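Local coordinates for protein starch synthase I (Hordeum vulgare, PDB 4HLN) that belongs to the starch synthases, plant glycosyltransferases of the GT-B fold, in which two Rossmann-like domains face each other across a cleft, at residues G233-Q236 / F237-L241; S311-D315 / L316-P320; P320-Y323 / G324-E327. All coordinates share one frame; numbering follows the deposited sequence.

Interaction 1: G233-Q236 / F237-L241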
loop_
_atom_site.group_PDB
_atom_site.type_symbol
_atom_site.label_atom_id
_atom_site.label_comp_id
_atom_site.label_asym_id
_atom_site.label_seq_id
_atom_site.Cartn_x
_atom_site.Cartn_y
_atom_site.Cartn_z
ATOM N N GLY A 233 26.123 1.580 2.865
ATOM C CA GLY A 233 26.812 0.491 2.201
ATOM C C GLY A 233 26.499 -0.890 2.756
ATOM O O GLY A 233 26.543 -1.882 2.035
ATOM N N ASP A 234 26.170 -0.970 4.037
ATOM C CA ASP A 234 26.007 -2.274 4.662
ATOM C C ASP A 234 24.558 -2.767 4.737
ATOM O O ASP A 234 24.291 -3.815 5.308
ATOM C CB ASP A 234 26.667 -2.298 6.041
ATOM C CG ASP A 234 25.984 -1.389 7.023
ATOM O OD1 ASP A 234 25.211 -0.513 6.567
ATOM O OD2 ASP A 234 26.225 -1.544 8.244
ATOM N N ASN A 235 23.632 -2.024 4.145
ATOM C CA ASN A 235 22.247 -2.461 4.076
ATOM C C ASN A 235 22.073 -3.948 3.788
ATOM O O ASN A 235 21.431 -4.677 4.557
ATOM C CB ASN A 235 21.483 -1.656 3.026
ATOM C CG ASN A 235 20.898 -0.390 3.594
ATOM O OD1 ASN A 235 20.887 -0.204 4.804
ATOM N ND2 ASN A 235 20.409 0.487 2.728
ATOM N N GLN A 236 22.635 -4.401 2.673
ATOM C CA GLN A 236 22.472 -5.790 2.294
ATOM C C GLN A 236 22.782 -6.694 3.484
ATOM O O GLN A 236 22.060 -7.635 3.757
ATOM C CB GLN A 236 23.360 -6.137 1.112
ATOM C CG GLN A 236 23.215 -7.581 0.655
ATOM C CD GLN A 236 24.315 -8.002 -0.300
ATOM O OE1 GLN A 236 25.505 -7.908 0.027
ATOM N NE2 GLN A 236 23.926 -8.462 -1.496
ATOM N N PHE A 237 23.844 -6.376 4.204
ATOM C CA PHE A 237 24.213 -7.114 5.394
ATOM C C PHE A 237 23.168 -6.994 6.517
ATOM O O PHE A 237 22.791 -8.001 7.150
ATOM C CB PHE A 237 25.594 -6.647 5.870
ATOM C CG PHE A 237 25.931 -7.060 7.270
ATOM C CD1 PHE A 237 26.119 -8.398 7.591
ATOM C CD2 PHE A 237 26.063 -6.108 8.272
ATOM C CE1 PHE A 237 26.431 -8.782 8.898
ATOM C CE2 PHE A 237 26.379 -6.484 9.583
ATOM C CZ PHE A 237 26.565 -7.817 9.899
ATOM N N ARG A 238 22.710 -5.770 6.770
ATOM C CA ARG A 238 21.768 -5.517 7.860
ATOM C C ARG A 238 20.502 -6.334 7.653
ATOM O O ARG A 238 20.005 -6.974 8.576
ATOM C CB ARG A 238 21.375 -4.035 7.948
ATOM C CG ARG A 238 22.477 -3.075 8.360
ATOM C CD ARG A 238 22.174 -1.682 7.834
ATOM N NE ARG A 238 21.578 -0.803 8.830
ATOM C CZ ARG A 238 20.597 0.057 8.576
ATOM N NH1 ARG A 238 20.095 0.131 7.358
ATOM N NH2 ARG A 238 20.109 0.836 9.540
ATOM N N TYR A 239 19.986 -6.313 6.433
ATOM C CA TYR A 239 18.698 -6.925 6.169
ATOM C C TYR A 239 18.777 -8.431 5.932
ATOM O O TYR A 239 17.800 -9.152 6.095
ATOM C CB TYR A 239 17.955 -6.140 5.092
ATOM C CG TYR A 239 17.615 -4.789 5.641
ATOM C CD1 TYR A 239 18.280 -3.648 5.221
ATOM C CD2 TYR A 239 16.675 -4.666 6.665
ATOM C CE1 TYR A 239 17.979 -2.399 5.778
ATOM C CE2 TYR A 239 16.362 -3.445 7.216
ATOM C CZ TYR A 239 17.011 -2.307 6.771
ATOM O OH TYR A 239 16.684 -1.093 7.342
ATOM N N THR A 240 19.973 -8.892 5.599
ATOM C CA THR A 240 20.302 -10.309 5.661
ATOM C C THR A 240 20.128 -10.831 7.098
ATOM O O THR A 240 19.542 -11.898 7.312
ATOM C CB THR A 240 21.747 -10.548 5.145
ATOM O OG1 THR A 240 21.790 -10.255 3.748
ATOM C CG2 THR A 240 22.199 -11.988 5.334
ATOM N N LEU A 241 20.618 -10.072 8.079
ATOM C CA LEU A 241 20.488 -10.471 9.475
ATOM C C LEU A 241 19.016 -10.574 9.829
ATOM O O LEU A 241 18.577 -11.550 10.458
ATOM C CB LEU A 241 21.160 -9.471 10.408
ATOM C CG LEU A 241 22.674 -9.342 10.304
ATOM C CD1 LEU A 241 23.218 -8.375 11.354
ATOM C CD2 LEU A 241 23.348 -10.694 10.403
#

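Interaction 2: S311-D315 / L316-P320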
loop_
_atom_site.group_PDB
_atom_site.type_symbol
_atom_site.label_atom_id
_atom_site.label_comp_id
_atom_site.label_asym_id
_atom_site.label_seq_id
_atom_site.Cartn_x
_atom_site.Cartn_y
_atom_site.Cartn_z
ATOM N N SER A 311 29.169 -10.387 -6.879
ATOM C CA SER A 311 30.351 -10.839 -6.173
ATOM C C SER A 311 30.025 -11.015 -4.693
ATOM O O SER A 311 30.781 -11.646 -3.957
ATOM C CB SER A 311 31.477 -9.819 -6.347
ATOM O OG SER A 311 31.121 -8.562 -5.766
ATOM N N THR A 312 28.897 -10.450 -4.268
ATOM C CA THR A 312 28.498 -10.502 -2.871
ATOM C C THR A 312 27.712 -11.743 -2.535
ATOM O O THR A 312 27.474 -12.015 -1.350
ATOM C CB THR A 312 27.591 -9.328 -2.473
ATOM O OG1 THR A 312 26.325 -9.431 -3.158
ATOM C CG2 THR A 312 28.266 -7.999 -2.766
ATOM N N TYR A 313 27.278 -12.484 -3.553
ATOM C CA TYR A 313 26.477 -13.690 -3.289
ATOM C C TYR A 313 27.010 -14.605 -2.180
ATOM O O TYR A 313 26.240 -15.052 -1.340
ATOM C CB TYR A 313 26.231 -14.524 -4.533
ATOM C CG TYR A 313 25.367 -15.722 -4.235
ATOM C CD1 TYR A 313 25.921 -16.992 -4.065
ATOM C CD2 TYR A 313 23.995 -15.584 -4.090
ATOM C CE1 TYR A 313 25.123 -18.095 -3.774
ATOM C CE2 TYR A 313 23.193 -16.674 -3.804
ATOM C CZ TYR A 313 23.757 -17.924 -3.637
ATOM O OH TYR A 313 22.933 -18.991 -3.351
ATOM N N PRO A 314 28.322 -14.886 -2.167
ATOM C CA PRO A 314 28.832 -15.791 -1.125
ATOM C C PRO A 314 28.637 -15.225 0.281
ATOM O O PRO A 314 28.445 -15.985 1.228
ATOM C CB PRO A 314 30.328 -15.910 -1.455
ATOM C CG PRO A 314 30.464 -15.429 -2.892
ATOM C CD PRO A 314 29.400 -14.380 -3.037
ATOM N N ASP A 315 28.661 -13.906 0.428
ATOM C CA ASP A 315 28.406 -13.323 1.744
ATOM C C ASP A 315 27.038 -13.687 2.363
ATOM O O ASP A 315 26.880 -13.636 3.576
ATOM C CB ASP A 315 28.589 -11.807 1.709
ATOM C CG ASP A 315 30.041 -11.408 1.664
ATOM O OD1 ASP A 315 30.835 -12.019 2.417
ATOM O OD2 ASP A 315 30.392 -10.503 0.866
ATOM N N LEU A 316 26.057 -14.045 1.541
ATOM C CA LEU A 316 24.709 -14.329 2.042
ATOM C C LEU A 316 24.598 -15.667 2.773
ATOM O O LEU A 316 23.573 -15.958 3.365
ATOM C CB LEU A 316 23.669 -14.262 0.916
ATOM C CG LEU A 316 23.717 -13.002 0.035
ATOM C CD1 LEU A 316 22.700 -13.075 -1.094
ATOM C CD2 LEU A 316 23.526 -11.718 0.849
ATOM N N GLY A 317 25.649 -16.479 2.734
ATOM C CA GLY A 317 25.630 -17.753 3.428
ATOM C C GLY A 317 24.636 -18.801 2.932
ATOM O O GLY A 317 24.342 -19.750 3.646
ATOM N N LEU A 318 24.105 -18.624 1.726
ATOM C CA LEU A 318 23.301 -19.649 1.065
ATOM C C LEU A 318 24.183 -20.591 0.267
ATOM O O LEU A 318 25.321 -20.264 -0.051
ATOM C CB LEU A 318 22.334 -19.001 0.088
ATOM C CG LEU A 318 21.276 -18.069 0.651
ATOM C CD1 LEU A 318 20.713 -17.246 -0.488
ATOM C CD2 LEU A 318 20.184 -18.860 1.349
ATOM N N PRO A 319 23.656 -21.765 -0.089
ATOM C CA PRO A 319 24.461 -22.670 -0.925
ATOM C C PRO A 319 24.607 -22.170 -2.367
ATOM O O PRO A 319 23.827 -21.358 -2.832
ATOM C CB PRO A 319 23.677 -23.990 -0.876
ATOM C CG PRO A 319 22.807 -23.875 0.365
ATOM C CD PRO A 319 22.447 -22.418 0.440
ATOM N N PRO A 320 25.616 -22.662 -3.080
ATOM C CA PRO A 320 25.908 -22.211 -4.444
ATOM C C PRO A 320 24.800 -22.428 -5.480
ATOM O O PRO A 320 24.705 -21.619 -6.399
ATOM C CB PRO A 320 27.142 -23.037 -4.808
ATOM C CG PRO A 320 27.802 -23.298 -3.475
ATOM C CD PRO A 320 26.645 -23.589 -2.582
HETATM O O HOH W 1 25.705 -17.330 -0.244
#

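Interaction 3: P320-Y323 / G324-E327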
loop_
_atom_site.group_PDB
_atom_site.type_symbol
_atom_site.label_atom_id
_atom_site.label_comp_id
_atom_site.label_asym_id
_atom_site.label_seq_id
_atom_site.Cartn_x
_atom_site.Cartn_y
_atom_site.Cartn_z
ATOM N N PRO A 320 25.616 -22.662 -3.080
ATOM C CA PRO A 320 25.908 -22.211 -4.444
ATOM C C PRO A 320 24.800 -22.428 -5.480
ATOM O O PRO A 320 24.705 -21.619 -6.399
ATOM C CB PRO A 320 27.142 -23.037 -4.808
ATOM C CG PRO A 320 27.802 -23.298 -3.475
ATOM C CD PRO A 320 26.645 -23.589 -2.582
ATOM N N GLU A 321 24.002 -23.484 -5.347
ATOM C CA GLU A 321 22.982 -23.835 -6.342
ATOM C C GLU A 321 21.889 -22.802 -6.364
ATOM O O GLU A 321 21.147 -22.678 -7.348
ATOM C CB GLU A 321 22.336 -25.192 -6.028
ATOM C CG GLU A 321 23.307 -26.240 -5.525
ATOM C CD GLU A 321 23.552 -26.122 -4.035
ATOM O OE1 GLU A 321 22.563 -26.186 -3.270
ATOM O OE2 GLU A 321 24.727 -25.961 -3.630
ATOM N N TRP A 322 21.795 -22.065 -5.263
ATOM C CA TRP A 322 20.738 -21.076 -5.093
ATOM C C TRP A 322 21.010 -19.745 -5.761
ATOM O O TRP A 322 20.113 -18.915 -5.862
ATOM C CB TRP A 322 20.380 -20.895 -3.617
ATOM C CG TRP A 322 19.568 -22.034 -3.185
ATOM C CD1 TRP A 322 20.004 -23.146 -2.537
ATOM C CD2 TRP A 322 18.173 -22.230 -3.437
ATOM N NE1 TRP A 322 18.957 -24.011 -2.335
ATOM C CE2 TRP A 322 17.821 -23.476 -2.880
ATOM C CE3 TRP A 322 17.180 -21.462 -4.059
ATOM C CZ2 TRP A 322 16.518 -23.982 -2.934
ATOM C CZ3 TRP A 322 15.881 -21.962 -4.106
ATOM C CH2 TRP A 322 15.562 -23.210 -3.542
ATOM N N TYR A 323 22.237 -19.565 -6.232
ATOM C CA TYR A 323 22.596 -18.361 -6.960
ATOM C C TYR A 323 21.540 -18.002 -8.007
ATOM O O TYR A 323 21.123 -16.855 -8.086
ATOM C CB TYR A 323 23.984 -18.494 -7.591
ATOM C CG TYR A 323 24.372 -17.297 -8.415
ATOM C CD1 TYR A 323 24.416 -16.033 -7.848
ATOM C CD2 TYR A 323 24.688 -17.424 -9.767
ATOM C CE1 TYR A 323 24.761 -14.911 -8.607
ATOM C CE2 TYR A 323 25.043 -16.317 -10.531
ATOM C CZ TYR A 323 25.077 -15.061 -9.941
ATOM O OH TYR A 323 25.412 -13.953 -10.682
ATOM N N GLY A 324 21.069 -18.972 -8.782
ATOM C CA GLY A 324 20.078 -18.675 -9.813
ATOM C C GLY A 324 18.822 -17.928 -9.354
ATOM O O GLY A 324 18.174 -17.220 -10.128
ATOM N N ALA A 325 18.451 -18.100 -8.094
ATOM C CA ALA A 325 17.231 -17.490 -7.595
ATOM C C ALA A 325 17.443 -16.000 -7.387
ATOM O O ALA A 325 16.520 -15.200 -7.546
ATOM C CB ALA A 325 16.828 -18.131 -6.294
ATOM N N LEU A 326 18.667 -15.641 -7.016
ATOM C CA LEU A 326 19.011 -14.258 -6.767
ATOM C C LEU A 326 19.702 -13.601 -7.952
ATOM O O LEU A 326 19.874 -12.398 -7.965
ATOM C CB LEU A 326 19.914 -14.153 -5.548
ATOM C CG LEU A 326 19.180 -14.041 -4.222
ATOM C CD1 LEU A 326 18.319 -15.253 -4.043
ATOM C CD2 LEU A 326 20.205 -13.995 -3.149
ATOM N N GLU A 327 20.096 -14.402 -8.935
ATOM C CA GLU A 327 20.835 -13.902 -10.064
ATOM C C GLU A 327 20.017 -12.895 -10.861
ATOM O O GLU A 327 18.843 -13.125 -11.162
ATOM C CB GLU A 327 21.213 -15.053 -10.970
ATOM C CG GLU A 327 22.010 -14.610 -12.165
ATOM C CD GLU A 327 22.232 -15.736 -13.142
ATOM O OE1 GLU A 327 21.476 -16.739 -13.069
ATOM O OE2 GLU A 327 23.161 -15.613 -13.972
#

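Interaction 1: G233-Q236 / F237-L241
Asn-235 lies alongside Arg-238, both side chains pointing the same way, with amide and guanidinium nearly coplanar. Atom OD1 of Asn-235 accepts from Arg-238 NH1 at 2.7 Å; the donor approaches almost along the amide C=O, but the N-H is bent to 134°, and the oxygen stands somewhat out of the guanidinium plane. The chain of Arg-238 bends at chi3 (99°), which helps to bring NH1 to the amide. NE and NH1 also reach the carbonyls of Ser-217 and Phe-229, so three oxygens hold the group. Asp-234 meets the aliphatic part of the same arginine, its OD1 3.5 Å from Arg-238 CD, while its salt bridge goes to Arg-220. This is the first turn of helix 235-252, whose i to i+4 bonds start with Arg-238 N to Asp-234 O (2.9 Å). Two residues on, Gln-236 O is gripped twice by Thr-240, by N at 3.1 Å and by OG1 at 2.6 Å, from opposite faces of the carbonyl plane. The hydroxyl can fold back because OG1 stands anti to the threonine's own carbonyl carbon (chi1 -67°). Tyr-239 runs beside Asn-235, CE1 lying 3.8 Å from OD1, and its hydroxyl bonds to that of Tyr-168.

Interaction 2: S311-D315 / L316-P320
Tyr-313 reaches across a loop to Pro-319: its OH donates to the proline carbonyl O at 2.6 Å, and that oxygen lies at the edge of the phenol ring, in its plane. The loop is a 3-10 turn with an irregular exit, placed between strand 307-309 and helix 323-326. Two leucines cross the tyrosine at about right angles. Leu-318 brings CB to 3.5 Å from Tyr-313 OH, and Leu-316 sets CD1 4.1 Å from Tyr-313 CD2. The CB bond of Tyr-313 leads away from 316-320, but with CG anti to the backbone N (chi1 -178°) the ring swings its hydroxyl back to the outgoing arm of the loop. Behind this shell, i to i+3 bonds close the turn: Leu-316 N to Tyr-313 O at 3.1 Å, then Gly-317 N to Pro-314 O at 3.2 Å. Gly-317, with positive phi, redirects the chain after the turn. Further out, Leu-318 packs on Val-278, Leu-279 and Ala-282 of helix 276-284, while Val-345 of strand 343-346 touches Tyr-313. One water probably links the two arms, lying 2.6 Å from Tyr-313 O and 3.0 Å from Leu-318 O, and sits above one face of the tyrosine ring, displaced toward its rim.

Interaction 3: P320-Y323 / G324-E327
Tyr-323 and Glu-327 meet four residues apart, the phenol ring running past the glutamate's methylenes. From CB of Tyr-323, which abuts Gly-324 N, the chain heads outward with CG anti to the backbone N (chi1 177°), a torsion that sets one ring face against the glutamate. At the far half of the ring CE2 comes within 3.8 Å of Glu-327 CG, and CZ within 4.0 Å of Glu-327 CB. That CB stands 4.1 Å from the ring centroid and 15° off its normal, a CH-pi contact over one face. The tip, OH, again meets Glu-327 CG, at 3.8 Å. The glutamate is extended throughout, and its carboxylate plane is turned 35° from the ring. The backbone brings the pair together: Tyr-323 O accepts from Leu-326 N at 2.9 Å and, weakly, from Glu-327 N, in the weakly bonded helical turn that leads into strand 327-329. Before it, Ala-325 N bonds to Trp-322 O, and Ala-325 CB touches the indole edge at CE3, 4.0 Å away. With the Tyr-323 ring facing C-H groups, the side-chain contact is probably mainly dispersion between the ring face and the methylenes of Glu-327.

The three local contacts form a chain of neighbours in which interaction 2 is the middle member. Its centre lies 13 Å from that of interaction 1 and 9 Å from that of interaction 3. Toward the helix start, Gln-236 NE2 probably bonds to Thr-312 OG1 at 3.1 Å, and Leu-316 CD2 packs against Thr-240 OG1 at 3.7 Å. Toward residues 320-327, Leu-316 CD1 meets Leu-326 CD2, and the Tyr-313 and Tyr-323 rings pack edge-to-face; Pro-320 is common to both interactions. Interactions 1 and 3 do not touch, their nearest atoms being about 7 Å apart. The residues around the glycan, among them Phe-556 and Trp-569, come from much later in the chain, and none takes part in these contacts.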